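Local coordinates for RNA-binding protein RMD9, mitochondrial (Saccharomyces cerevisiae S288C, PDB 7A9X), which binds the RNA motif 5'-AAUAA[U/C]AUUCUU-3' in the 3'-UTRs of mitochondrial mRNAs and takes part in their processing or stability, at residues Leu119-Arg123 and Ser177-Leu181; Met87-Met91 and Leu111-Leu115; Gln125-Leu129 and Asn356-Leu360. All coordinates share one frame; numbering follows the deposited sequence.

Contact 1 of 3, residues Leu119-Arg123 and Ser177-Leu181. With nucleotides of chain B.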
loop_
_atom_site.group_PDB
_atom_site.type_symbol
_atom_site.label_atom_id
_atom_site.label_comp_id
_atom_site.label_asym_id
_atom_site.label_seq_id
_atom_site.Cartn_x
_atom_site.Cartn_y
_atom_site.Cartn_z
ATOM N N LEU A 119 -11.763 -5.191 4.931
ATOM C CA LEU A 119 -10.364 -4.976 4.576
ATOM C C LEU A 119 -10.245 -4.343 3.198
ATOM O O LEU A 119 -9.486 -3.385 3.007
ATOM C CB LEU A 119 -9.602 -6.301 4.616
ATOM C CG LEU A 119 -9.512 -7.009 5.967
ATOM C CD1 LEU A 119 -8.990 -8.427 5.797
ATOM C CD2 LEU A 119 -8.623 -6.223 6.913
ATOM N N ARG A 120 -10.997 -4.865 2.227
ATOM C CA ARG A 120 -10.977 -4.306 0.879
ATOM C C ARG A 120 -11.403 -2.844 0.880
ATOM O O ARG A 120 -10.770 -2.005 0.232
ATOM C CB ARG A 120 -11.882 -5.133 -0.035
ATOM C CG ARG A 120 -11.381 -6.547 -0.278
ATOM C CD ARG A 120 -12.473 -7.439 -0.840
ATOM N NE ARG A 120 -11.923 -8.505 -1.672
ATOM C CZ ARG A 120 -12.634 -9.515 -2.163
ATOM N NH1 ARG A 120 -12.048 -10.434 -2.920
ATOM N NH2 ARG A 120 -13.930 -9.609 -1.893
ATOM N N SER A 121 -12.466 -2.518 1.620
ATOM C CA SER A 121 -12.950 -1.142 1.657
ATOM C C SER A 121 -11.982 -0.229 2.400
ATOM O O SER A 121 -11.769 0.919 1.991
ATOM C CB SER A 121 -14.335 -1.090 2.299
ATOM O OG SER A 121 -14.773 0.250 2.438
ATOM N N THR A 122 -11.384 -0.715 3.492
ATOM C CA THR A 122 -10.424 0.106 4.223
ATOM C C THR A 122 -9.236 0.478 3.341
ATOM O O THR A 122 -8.813 1.640 3.314
ATOM C CB THR A 122 -9.949 -0.618 5.485
ATOM O OG1 THR A 122 -11.081 -0.998 6.277
ATOM C CG2 THR A 122 -9.056 0.293 6.310
ATOM N N ARG A 123 -8.691 -0.494 2.603
ATOM C CA ARG A 123 -7.593 -0.197 1.684
ATOM C C ARG A 123 -8.021 0.811 0.624
ATOM O O ARG A 123 -7.262 1.727 0.284
ATOM C CB ARG A 123 -7.090 -1.479 1.018
ATOM C CG ARG A 123 -6.434 -2.477 1.957
ATOM C CD ARG A 123 -5.729 -3.582 1.170
ATOM N NE ARG A 123 -6.645 -4.316 0.299
ATOM C CZ ARG A 123 -7.180 -5.493 0.603
ATOM N NH1 ARG A 123 -8.009 -6.090 -0.243
ATOM N NH2 ARG A 123 -6.883 -6.079 1.755
ATOM N N SER A 177 -8.106 -13.368 3.491
ATOM C CA SER A 177 -7.932 -12.189 4.333
ATOM C C SER A 177 -6.565 -12.197 5.000
ATOM O O SER A 177 -5.838 -11.199 4.959
ATOM C CB SER A 177 -9.042 -12.122 5.381
ATOM O OG SER A 177 -10.311 -11.971 4.771
ATOM N N PHE A 178 -6.192 -13.327 5.607
ATOM C CA PHE A 178 -4.883 -13.422 6.244
ATOM C C PHE A 178 -3.754 -13.277 5.233
ATOM O O PHE A 178 -2.677 -12.772 5.574
ATOM C CB PHE A 178 -4.765 -14.743 7.003
ATOM C CG PHE A 178 -5.609 -14.805 8.242
ATOM C CD1 PHE A 178 -5.679 -13.719 9.102
ATOM C CD2 PHE A 178 -6.341 -15.941 8.544
ATOM C CE1 PHE A 178 -6.456 -13.768 10.245
ATOM C CE2 PHE A 178 -7.122 -15.994 9.685
ATOM C CZ PHE A 178 -7.178 -14.908 10.537
ATOM N N LYS A 179 -3.975 -13.709 3.989
ATOM C CA LYS A 179 -2.979 -13.479 2.947
ATOM C C LYS A 179 -2.851 -11.994 2.632
ATOM O O LYS A 179 -1.734 -11.470 2.529
ATOM C CB LYS A 179 -3.341 -14.269 1.689
ATOM C CG LYS A 179 -2.436 -14.002 0.493
ATOM C CD LYS A 179 -0.996 -14.394 0.778
ATOM C CE LYS A 179 -0.109 -14.127 -0.428
ATOM N NZ LYS A 179 -0.566 -14.877 -1.632
ATOM N N GLU A 180 -3.981 -11.297 2.488
ATOM C CA GLU A 180 -3.949 -9.860 2.243
ATOM C C GLU A 180 -3.337 -9.087 3.404
ATOM O O GLU A 180 -2.875 -7.958 3.207
ATOM C CB GLU A 180 -5.361 -9.347 1.954
ATOM C CG GLU A 180 -5.952 -9.922 0.678
ATOM C CD GLU A 180 -7.396 -9.530 0.467
ATOM O OE1 GLU A 180 -7.879 -8.623 1.178
ATOM O OE2 GLU A 180 -8.047 -10.137 -0.410
ATOM N N LEU A 181 -3.325 -9.664 4.602
ATOM C CA LEU A 181 -2.655 -9.075 5.751
ATOM C C LEU A 181 -1.193 -9.496 5.850
ATOM O O LEU A 181 -0.558 -9.241 6.880
ATOM C CB LEU A 181 -3.396 -9.447 7.039
ATOM C CG LEU A 181 -4.807 -8.877 7.194
ATOM C CD1 LEU A 181 -5.543 -9.565 8.330
ATOM C CD2 LEU A 181 -4.754 -7.377 7.428
ATOM P P A B 6 -8.764 -9.165 -5.800
ATOM O OP1 A B 6 -7.289 -9.309 -5.890
ATOM O OP2 A B 6 -9.502 -9.864 -4.717
ATOM O "O5'" A B 6 -9.138 -7.621 -5.686
ATOM C "C5'" A B 6 -8.600 -6.650 -6.579
ATOM C "C4'" A B 6 -8.617 -5.271 -5.963
ATOM O "O4'" A B 6 -9.995 -4.818 -5.854
ATOM C "C3'" A B 6 -8.036 -5.202 -4.553
ATOM O "O3'" A B 6 -7.421 -3.934 -4.342
ATOM C "C2'" A B 6 -9.276 -5.325 -3.674
ATOM O "O2'" A B 6 -9.146 -4.800 -2.371
ATOM C "C1'" A B 6 -10.313 -4.565 -4.496
ATOM N N9 A B 6 -11.673 -5.033 -4.243
ATOM C C8 A B 6 -12.199 -6.254 -4.582
ATOM N N7 A B 6 -13.444 -6.407 -4.211
ATOM C C5 A B 6 -13.751 -5.211 -3.581
ATOM C C6 A B 6 -14.923 -4.750 -2.967
ATOM N N6 A B 6 -16.040 -5.475 -2.888
ATOM N N1 A B 6 -14.904 -3.511 -2.431
ATOM C C2 A B 6 -13.779 -2.789 -2.514
ATOM N N3 A B 6 -12.613 -3.115 -3.066
ATOM C C4 A B 6 -12.669 -4.352 -3.590
ATOM P P C B 8 -0.824 -0.124 -4.269
ATOM O OP1 C B 8 -0.115 1.174 -4.396
ATOM O OP2 C B 8 -0.131 -1.380 -4.656
ATOM O "O5'" C B 8 -1.313 -0.316 -2.765
ATOM C "C5'" C B 8 -1.739 0.789 -1.977
ATOM C "C4'" C B 8 -1.317 0.617 -0.540
ATOM O "O4'" C B 8 -2.098 -0.449 0.074
ATOM C "C3'" C B 8 0.156 0.245 -0.341
ATOM O "O3'" C B 8 0.709 0.958 0.765
ATOM C "C2'" C B 8 0.103 -1.247 -0.025
ATOM O "O2'" C B 8 1.173 -1.722 0.763
ATOM C "C1'" C B 8 -1.230 -1.370 0.703
ATOM N N1 C B 8 -1.810 -2.718 0.613
ATOM C C2 C B 8 -2.108 -3.422 1.785
ATOM O O2 C B 8 -1.917 -2.887 2.886
ATOM N N3 C B 8 -2.616 -4.673 1.689
ATOM C C4 C B 8 -2.814 -5.227 0.492
ATOM N N4 C B 8 -3.320 -6.463 0.450
ATOM C C5 C B 8 -2.506 -4.537 -0.715
ATOM C C6 C B 8 -2.004 -3.301 -0.608
ATOM P P A B 7 -6.162 -3.817 -3.349
ATOM O OP1 A B 7 -5.501 -5.145 -3.289
ATOM O OP2 A B 7 -6.617 -3.172 -2.089
ATOM O "O5'" A B 7 -5.195 -2.795 -4.091
ATOM C "C5'" A B 7 -4.040 -3.231 -4.801
ATOM C "C4'" A B 7 -3.362 -2.079 -5.507
ATOM O "O4'" A B 7 -4.072 -1.792 -6.741
ATOM C "C3'" A B 7 -3.340 -0.768 -4.724
ATOM O "O3'" A B 7 -2.193 -0.010 -5.104
ATOM C "C2'" A B 7 -4.590 -0.065 -5.238
ATOM O "O2'" A B 7 -4.599 1.335 -5.062
ATOM C "C1'" A B 7 -4.570 -0.464 -6.710
ATOM N N9 A B 7 -5.887 -0.457 -7.347
ATOM C C8 A B 7 -7.079 -0.859 -6.798
ATOM N N7 A B 7 -8.098 -0.737 -7.613
ATOM C C5 A B 7 -7.538 -0.218 -8.774
ATOM C C6 A B 7 -8.093 0.138 -10.016
ATOM N N6 A B 7 -9.389 0.025 -10.312
ATOM N N1 A B 7 -7.256 0.622 -10.960
ATOM C C2 A B 7 -5.955 0.736 -10.667
ATOM N N3 A B 7 -5.317 0.436 -9.539
ATOM C C4 A B 7 -6.175 -0.041 -8.623
HETATM O O HOH W 1 -9.070 -8.475 -2.288
#
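Arg-123 and Glu-180 form the salt bridge between these two helical pieces. The guanidinium meets the carboxylate end-on, both terminal nitrogens aimed at one oxygen: Arg-123 NH2 lies 2.8 Å and Arg-123 NH1 2.9 Å from Glu-180 OE1. The planes are 79° apart, and both nitrogens come to OE1 from above the same face of the carboxylate, with OE1 near the guanidinium plane. A bend at chi3 (-59°) swings the Arg-123 head off its extended course toward this oxygen.

The other edges of the same guanidinium hold RNA. Arg-123 NE donates to A7 of chain B OP2 at 2.6 Å, and Arg-123 NH1 to A6 of chain B O2' at 2.7 Å. C8 of chain B N4 lies over one face and Arg-120 CA over the other, which probably limits its tilt. Segment 177-181, the end of helix 168-180, falls in the inferred first pentatricopeptide repeat (PPR1), and the contact sets it against helix 105-128 beside the bound RNA. The backbone at this helix end also holds a base: C8 of chain B N4 donates to Glu-180 O at 3.2 Å.

Arg-120 and Glu-180 meet through a water, which accepts from Arg-120 NE and donates to Glu-180 OE2 and A6 of chain B OP2. Arg-120 NH1 also bonds A6 of chain B OP2 directly, at 3.2 Å, with N7 of the same adenine over one guanidinium face. Asn-117 holds Arg-120 NH2; His-116 binds Glu-180 OE2.

Apolar packing lies behind these charges. Leu-119 splits its methyls, CD1 resting 3.7 Å from Ser-177 CB and CD2 4.1 Å from Leu-181 CD2, where the two leucines cross nearly at right angles.

Contact 2 of 3, residues Met87-Met91 and Leu111-Leu115; sequences MGRAM and LIHLL. With nucleotides of chain B.
Met-87 and Ala-90 face Leu-111, Leu-114 and Leu-115 across an antiparallel helical hairpin, formed by the successive helices 78-97 and 105-128 on the N-terminal side of the pentatricopeptide repeats. The segment axes come within 11.0 Å and their directions differ by 148°; no hydrogen bond crosses between them, and the joint consists of methyl, methylene and thioether contacts.

Met-87 works with two parts of its chain. Its CG lies 3.8 Å from Leu-115 CD2, whereas the terminal methyl CE reaches on to Leu-114 CD1 at 3.6 Å, passing SD near the Leu-114 carbonyl oxygen. One helical turn further on, the short side chain of Ala-90 permits a direct meeting of CB with Leu-111 CD1 at 3.9 Å. Met-91 rests its sulfur against two leucines: SD is 4.0 Å from both Leu-111 CD2 and Leu-115 CD1, and the Met-91 side chain crosses each of them at about a right angle. A bend at chi2 (60°) turns the thioether into this position. Leu-111 thus gives one methyl to Ala-90 and the other to Met-91, and Leu-115 divides its methyls between the two methionines.

Further out, helix 151-161 closes over Met-91, Leu-111 and Leu-115 with Ile-155 and Leu-152, and Leu-148 packs on Met-87 and Leu-115. Helix 52-59 adds Ala-54 and Leu-55 against Leu-114, while Phe-47 touches Leu-111. All six residues that make the joint are buried.

On another side of helix 105-128, His-113 extends toward the RNA. Its ring stacks with that of His-173, and ND1 is hydrogen-bonded to Tyr-169 OH, which helps set the ring's rotation. The group then meets the backbone of the bound strand obliquely, with His-113 CE1 3.0 Å from A4 of chain B OP2.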
loop_
_atom_site.group_PDB
_atom_site.type_symbol
_atom_site.label_atom_id
_atom_site.label_comp_id
_atom_site.label_asym_id
_atom_site.label_seq_id
_atom_site.Cartn_x
_atom_site.Cartn_y
_atom_site.Cartn_z
ATOM N N MET A 87 -20.652 -3.733 10.875
ATOM C CA MET A 87 -19.555 -4.664 11.104
ATOM C C MET A 87 -19.291 -4.841 12.593
ATOM O O MET A 87 -19.216 -5.972 13.089
ATOM C CB MET A 87 -18.301 -4.175 10.382
ATOM C CG MET A 87 -17.366 -5.285 9.955
ATOM S SD MET A 87 -16.542 -4.861 8.414
ATOM C CE MET A 87 -17.956 -4.432 7.411
ATOM N N GLY A 88 -19.148 -3.733 13.322
ATOM C CA GLY A 88 -18.953 -3.826 14.760
ATOM C C GLY A 88 -20.116 -4.501 15.461
ATOM O O GLY A 88 -19.919 -5.306 16.374
ATOM N N ARG A 89 -21.343 -4.191 15.033
ATOM C CA ARG A 89 -22.523 -4.816 15.624
ATOM C C ARG A 89 -22.555 -6.313 15.338
ATOM O O ARG A 89 -22.819 -7.122 16.235
ATOM C CB ARG A 89 -23.789 -4.138 15.101
ATOM C CG ARG A 89 -25.073 -4.927 15.324
ATOM C CD ARG A 89 -25.496 -4.946 16.786
ATOM N NE ARG A 89 -26.878 -5.396 16.932
ATOM C CZ ARG A 89 -27.472 -5.635 18.096
ATOM N NH1 ARG A 89 -28.735 -6.039 18.129
ATOM N NH2 ARG A 89 -26.803 -5.475 19.230
ATOM N N ALA A 90 -22.292 -6.700 14.087
ATOM C CA ALA A 90 -22.243 -8.120 13.754
ATOM C C ALA A 90 -21.142 -8.826 14.534
ATOM O O ALA A 90 -21.329 -9.954 15.007
ATOM C CB ALA A 90 -22.037 -8.305 12.251
ATOM N N MET A 91 -19.987 -8.176 14.679
ATOM C CA MET A 91 -18.899 -8.769 15.445
ATOM C C MET A 91 -19.255 -8.855 16.922
ATOM O O MET A 91 -18.887 -9.821 17.601
ATOM C CB MET A 91 -17.619 -7.962 15.247
ATOM C CG MET A 91 -16.365 -8.779 15.434
ATOM S SD MET A 91 -16.325 -10.136 14.251
ATOM C CE MET A 91 -15.354 -11.330 15.163
ATOM N N LEU A 111 -20.086 -13.797 7.848
ATOM C CA LEU A 111 -19.362 -12.811 8.645
ATOM C C LEU A 111 -17.915 -12.682 8.186
ATOM O O LEU A 111 -17.393 -11.567 8.073
ATOM C CB LEU A 111 -19.419 -13.182 10.125
ATOM C CG LEU A 111 -18.693 -12.221 11.067
ATOM C CD1 LEU A 111 -19.305 -10.832 10.979
ATOM C CD2 LEU A 111 -18.733 -12.737 12.495
ATOM N N ILE A 112 -17.254 -13.813 7.920
ATOM C CA ILE A 112 -15.867 -13.776 7.460
ATOM C C ILE A 112 -15.765 -13.030 6.136
ATOM O O ILE A 112 -14.874 -12.194 5.944
ATOM C CB ILE A 112 -15.300 -15.203 7.346
ATOM C CG1 ILE A 112 -15.281 -15.890 8.713
ATOM C CG2 ILE A 112 -13.906 -15.170 6.749
ATOM C CD1 ILE A 112 -14.769 -17.314 8.666
ATOM N N HIS A 113 -16.670 -13.326 5.202
ATOM C CA HIS A 113 -16.710 -12.595 3.940
ATOM C C HIS A 113 -16.876 -11.100 4.184
ATOM O O HIS A 113 -16.202 -10.277 3.551
ATOM C CB HIS A 113 -17.845 -13.140 3.069
ATOM C CG HIS A 113 -17.934 -12.517 1.709
ATOM N ND1 HIS A 113 -18.961 -12.798 0.833
ATOM C CD2 HIS A 113 -17.128 -11.634 1.071
ATOM C CE1 HIS A 113 -18.787 -12.113 -0.282
ATOM N NE2 HIS A 113 -17.682 -11.399 -0.164
ATOM N N LEU A 114 -17.754 -10.732 5.120
ATOM C CA LEU A 114 -17.994 -9.322 5.407
ATOM C C LEU A 114 -16.735 -8.643 5.930
ATOM O O LEU A 114 -16.396 -7.533 5.502
ATOM C CB LEU A 114 -19.138 -9.180 6.412
ATOM C CG LEU A 114 -19.473 -7.748 6.820
ATOM C CD1 LEU A 114 -19.868 -6.947 5.591
ATOM C CD2 LEU A 114 -20.581 -7.733 7.861
ATOM N N LEU A 115 -16.030 -9.292 6.861
ATOM C CA LEU A 115 -14.766 -8.747 7.342
ATOM C C LEU A 115 -13.739 -8.657 6.222
ATOM O O LEU A 115 -12.911 -7.739 6.209
ATOM C CB LEU A 115 -14.231 -9.602 8.494
ATOM C CG LEU A 115 -15.113 -9.723 9.740
ATOM C CD1 LEU A 115 -14.532 -10.738 10.714
ATOM C CD2 LEU A 115 -15.284 -8.372 10.417
ATOM P P A B 4 -17.471 -14.606 -3.348
ATOM O OP1 A B 4 -17.206 -15.699 -2.378
ATOM O OP2 A B 4 -17.680 -13.223 -2.855
ATOM O "O5'" A B 4 -16.275 -14.529 -4.400
ATOM C "C5'" A B 4 -15.857 -15.670 -5.135
ATOM C "C4'" A B 4 -15.319 -15.284 -6.491
ATOM O "O4'" A B 4 -16.412 -14.872 -7.357
ATOM C "C3'" A B 4 -14.359 -14.104 -6.519
ATOM O "O3'" A B 4 -13.033 -14.456 -6.168
ATOM C "C2'" A B 4 -14.499 -13.599 -7.950
ATOM O "O2'" A B 4 -13.765 -14.416 -8.848
ATOM C "C1'" A B 4 -15.992 -13.819 -8.198
ATOM N N9 A B 4 -16.768 -12.615 -7.857
ATOM C C8 A B 4 -17.611 -12.430 -6.788
ATOM N N7 A B 4 -18.147 -11.235 -6.744
ATOM C C5 A B 4 -17.618 -10.588 -7.854
ATOM C C6 A B 4 -17.794 -9.291 -8.369
ATOM N N6 A B 4 -18.586 -8.373 -7.810
ATOM N N1 A B 4 -17.121 -8.964 -9.494
ATOM C C2 A B 4 -16.325 -9.883 -10.057
ATOM N N3 A B 4 -16.079 -11.134 -9.669
ATOM C C4 A B 4 -16.764 -11.426 -8.548
#

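Contact 3 of 3, residues Gln125-Leu129 and Asn356-Leu360. With nucleotides of chain B.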
loop_
_atom_site.group_PDB
_atom_site.type_symbol
_atom_site.label_atom_id
_atom_site.label_comp_id
_atom_site.label_asym_id
_atom_site.label_seq_id
_atom_site.Cartn_x
_atom_site.Cartn_y
_atom_site.Cartn_z
ATOM N N GLN A 125 -10.302 3.115 0.926
ATOM C CA GLN A 125 -10.442 4.433 1.536
ATOM C C GLN A 125 -9.090 5.095 1.757
ATOM O O GLN A 125 -8.978 6.322 1.655
ATOM C CB GLN A 125 -11.198 4.323 2.861
ATOM C CG GLN A 125 -12.660 3.937 2.712
ATOM C CD GLN A 125 -13.473 4.991 1.982
ATOM O OE1 GLN A 125 -13.307 6.190 2.213
ATOM N NE2 GLN A 125 -14.354 4.547 1.094
ATOM N N LEU A 126 -8.059 4.306 2.062
ATOM C CA LEU A 126 -6.727 4.865 2.256
ATOM C C LEU A 126 -6.212 5.517 0.978
ATOM O O LEU A 126 -5.576 6.576 1.028
ATOM C CB LEU A 126 -5.773 3.768 2.735
ATOM C CG LEU A 126 -4.413 4.142 3.336
ATOM C CD1 LEU A 126 -3.366 4.414 2.264
ATOM C CD2 LEU A 126 -4.556 5.338 4.256
ATOM N N VAL A 127 -6.481 4.904 -0.177
ATOM C CA VAL A 127 -5.949 5.432 -1.429
ATOM C C VAL A 127 -6.759 6.618 -1.941
ATOM O O VAL A 127 -6.236 7.421 -2.724
ATOM C CB VAL A 127 -5.870 4.319 -2.490
ATOM C CG1 VAL A 127 -7.224 4.087 -3.146
ATOM C CG2 VAL A 127 -4.807 4.643 -3.530
ATOM N N LYS A 128 -8.013 6.768 -1.502
ATOM C CA LYS A 128 -8.861 7.867 -1.947
ATOM C C LYS A 128 -8.579 9.176 -1.223
ATOM O O LYS A 128 -9.027 10.229 -1.689
ATOM C CB LYS A 128 -10.340 7.501 -1.773
ATOM C CG LYS A 128 -10.899 6.601 -2.867
ATOM C CD LYS A 128 -12.394 6.373 -2.687
ATOM C CE LYS A 128 -13.045 5.881 -3.974
ATOM N NZ LYS A 128 -12.417 4.636 -4.500
ATOM N N LEU A 129 -7.857 9.140 -0.107
ATOM C CA LEU A 129 -7.540 10.353 0.632
ATOM C C LEU A 129 -6.608 11.254 -0.175
ATOM O O LEU A 129 -5.871 10.804 -1.056
ATOM C CB LEU A 129 -6.886 10.011 1.969
ATOM C CG LEU A 129 -7.756 9.313 3.011
ATOM C CD1 LEU A 129 -6.885 8.754 4.120
ATOM C CD2 LEU A 129 -8.779 10.288 3.569
ATOM N N ASN A 356 -8.191 7.121 -8.866
ATOM C CA ASN A 356 -7.885 8.022 -7.776
ATOM C C ASN A 356 -6.454 8.545 -7.905
ATOM O O ASN A 356 -5.599 7.900 -8.518
ATOM C CB ASN A 356 -8.063 7.311 -6.439
ATOM C CG ASN A 356 -9.368 6.538 -6.362
ATOM O OD1 ASN A 356 -10.429 7.107 -6.105
ATOM N ND2 ASN A 356 -9.293 5.230 -6.586
ATOM N N PRO A 357 -6.172 9.720 -7.342
ATOM C CA PRO A 357 -4.793 10.232 -7.379
ATOM C C PRO A 357 -3.801 9.357 -6.629
ATOM O O PRO A 357 -2.604 9.393 -6.937
ATOM C CB PRO A 357 -4.921 11.621 -6.737
ATOM C CG PRO A 357 -6.352 11.994 -6.917
ATOM C CD PRO A 357 -7.114 10.710 -6.797
ATOM N N GLY A 358 -4.258 8.574 -5.650
ATOM C CA GLY A 358 -3.367 7.662 -4.958
ATOM C C GLY A 358 -2.854 6.535 -5.830
ATOM O O GLY A 358 -1.793 5.975 -5.541
ATOM N N ILE A 359 -3.583 6.195 -6.893
ATOM C CA ILE A 359 -3.148 5.143 -7.806
ATOM C C ILE A 359 -2.004 5.636 -8.683
ATOM O O ILE A 359 -0.973 4.966 -8.820
ATOM C CB ILE A 359 -4.339 4.649 -8.649
ATOM C CG1 ILE A 359 -5.357 3.942 -7.749
ATOM C CG2 ILE A 359 -3.858 3.750 -9.781
ATOM C CD1 ILE A 359 -6.609 3.497 -8.466
ATOM N N LEU A 360 -2.165 6.815 -9.289
ATOM C CA LEU A 360 -1.092 7.391 -10.090
ATOM C C LEU A 360 0.120 7.736 -9.235
ATOM O O LEU A 360 1.257 7.680 -9.719
ATOM C CB LEU A 360 -1.598 8.629 -10.827
ATOM C CG LEU A 360 -2.365 8.349 -12.121
ATOM C CD1 LEU A 360 -3.150 9.567 -12.557
ATOM C CD2 LEU A 360 -1.397 7.923 -13.214
ATOM P P A B 9 1.158 2.495 0.621
ATOM O OP1 A B 9 1.935 2.814 1.845
ATOM O OP2 A B 9 -0.037 3.310 0.297
ATOM O "O5'" A B 9 2.143 2.557 -0.637
ATOM C "C5'" A B 9 1.645 2.722 -1.962
ATOM C "C4'" A B 9 2.035 4.041 -2.585
ATOM O "O4'" A B 9 0.855 4.665 -3.151
ATOM C "C3'" A B 9 2.618 5.095 -1.651
ATOM O "O3'" A B 9 4.017 4.925 -1.472
ATOM C "C2'" A B 9 2.252 6.407 -2.339
ATOM O "O2'" A B 9 3.173 6.704 -3.376
ATOM C "C1'" A B 9 0.907 6.063 -2.977
ATOM N N9 A B 9 -0.250 6.467 -2.153
ATOM C C8 A B 9 -1.011 5.650 -1.354
ATOM N N7 A B 9 -1.995 6.263 -0.743
ATOM C C5 A B 9 -1.882 7.576 -1.176
ATOM C C6 A B 9 -2.634 8.731 -0.890
ATOM N N6 A B 9 -3.686 8.746 -0.070
ATOM N N1 A B 9 -2.264 9.886 -1.484
ATOM C C2 A B 9 -1.207 9.868 -2.307
ATOM N N3 A B 9 -0.422 8.848 -2.652
ATOM C C4 A B 9 -0.815 7.717 -2.047
ATOM P P A B 7 -6.162 -3.817 -3.349
ATOM O OP1 A B 7 -5.501 -5.145 -3.289
ATOM O OP2 A B 7 -6.617 -3.172 -2.089
ATOM O "O5'" A B 7 -5.195 -2.795 -4.091
ATOM C "C5'" A B 7 -4.040 -3.231 -4.801
ATOM C "C4'" A B 7 -3.362 -2.079 -5.507
ATOM O "O4'" A B 7 -4.072 -1.792 -6.741
ATOM C "C3'" A B 7 -3.340 -0.768 -4.724
ATOM O "O3'" A B 7 -2.193 -0.010 -5.104
ATOM C "C2'" A B 7 -4.590 -0.065 -5.238
ATOM O "O2'" A B 7 -4.599 1.335 -5.062
ATOM C "C1'" A B 7 -4.570 -0.464 -6.710
ATOM N N9 A B 7 -5.887 -0.457 -7.347
ATOM C C8 A B 7 -7.079 -0.859 -6.798
ATOM N N7 A B 7 -8.098 -0.737 -7.613
ATOM C C5 A B 7 -7.538 -0.218 -8.774
ATOM C C6 A B 7 -8.093 0.138 -10.016
ATOM N N6 A B 7 -9.389 0.025 -10.312
ATOM N N1 A B 7 -7.256 0.622 -10.960
ATOM C C2 A B 7 -5.955 0.736 -10.667
ATOM N N3 A B 7 -5.317 0.436 -9.539
ATOM C C4 A B 7 -6.175 -0.041 -8.623
#
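Val-127 and Asn-356 are turned toward each other by their first torsions. In Val-127, chi1 of 81° wedges CG1 between backbone N and carbonyl carbon and sends CG2 over the backbone of Gly-358, where CG2 rests 3.6 Å from Gly-358 C. In Asn-356, chi1 of -47° sets CG opposite the carbonyl carbon and lays the amide beside the Lys-128 chain, OD1 being 3.3 Å from Lys-128 CG.

That approach is van der Waals packing. The lysine runs past the amide oxygen, and its NZ is spent on a salt bridge with Asp-124 of its own helix. The amide nitrogen, Asn-356 ND2, lies 4.2 Å from Val-127 CG1. Cut back to an alanine here, the side chain would no longer reach the Lys-128 methylenes or Val-127 CG1, and a gap would probably open beside them. With no side chain at Gly-358, the backbones come close, Val-127 CA and Gly-358 CA being 4.9 Å apart. Ile-359 completes the apolar patch, its CG1 4.3 Å from Val-127 CG2.

The contact brings the C-terminal end of helix 105-128 up to the start of helix 357-374, where the inferred sixth repeat (PPR6) begins, consistent with the repeat array curving round to meet the N-terminal helices, with bound RNA nucleotides beside the junction. Ile-359 CD1 packs on A7 of chain B at 3.5 Å from N3, and Val-127 CG2 lies near the ribose O2'. Beside this, A9 of chain B N6 donates to Leu-126 O at 3.1 Å and weakly to Leu-129 O.

No hydrogen bond joins the two protein segments, so shape and apolar packing hold them, whereas two backbone carbonyls, one of them only weakly bonded, face the A9 amino group, consistent with a preference for a donor there.

In the fold
All three contacts use helix 105-128, which meets a different element at each level. Contact 2, about 23 Å from the chain centre and the farthest out of the three, is still wholly buried and purely apolar, touching RNA just through the far side of its helix. Contact 1, about 13 Å from that of contact 2, centre to centre, is also buried but is built on charge, with RNA among the partners. Contact 3, about 16 Å from contact 1 between centres, is mostly buried, with Lys-128 exposed at its margin, and joins segments distant in sequence by packing without bonds. Contacts 1 and 3 link the helix to the inferred repeats PPR1 and PPR6; in sequence their segments alternate.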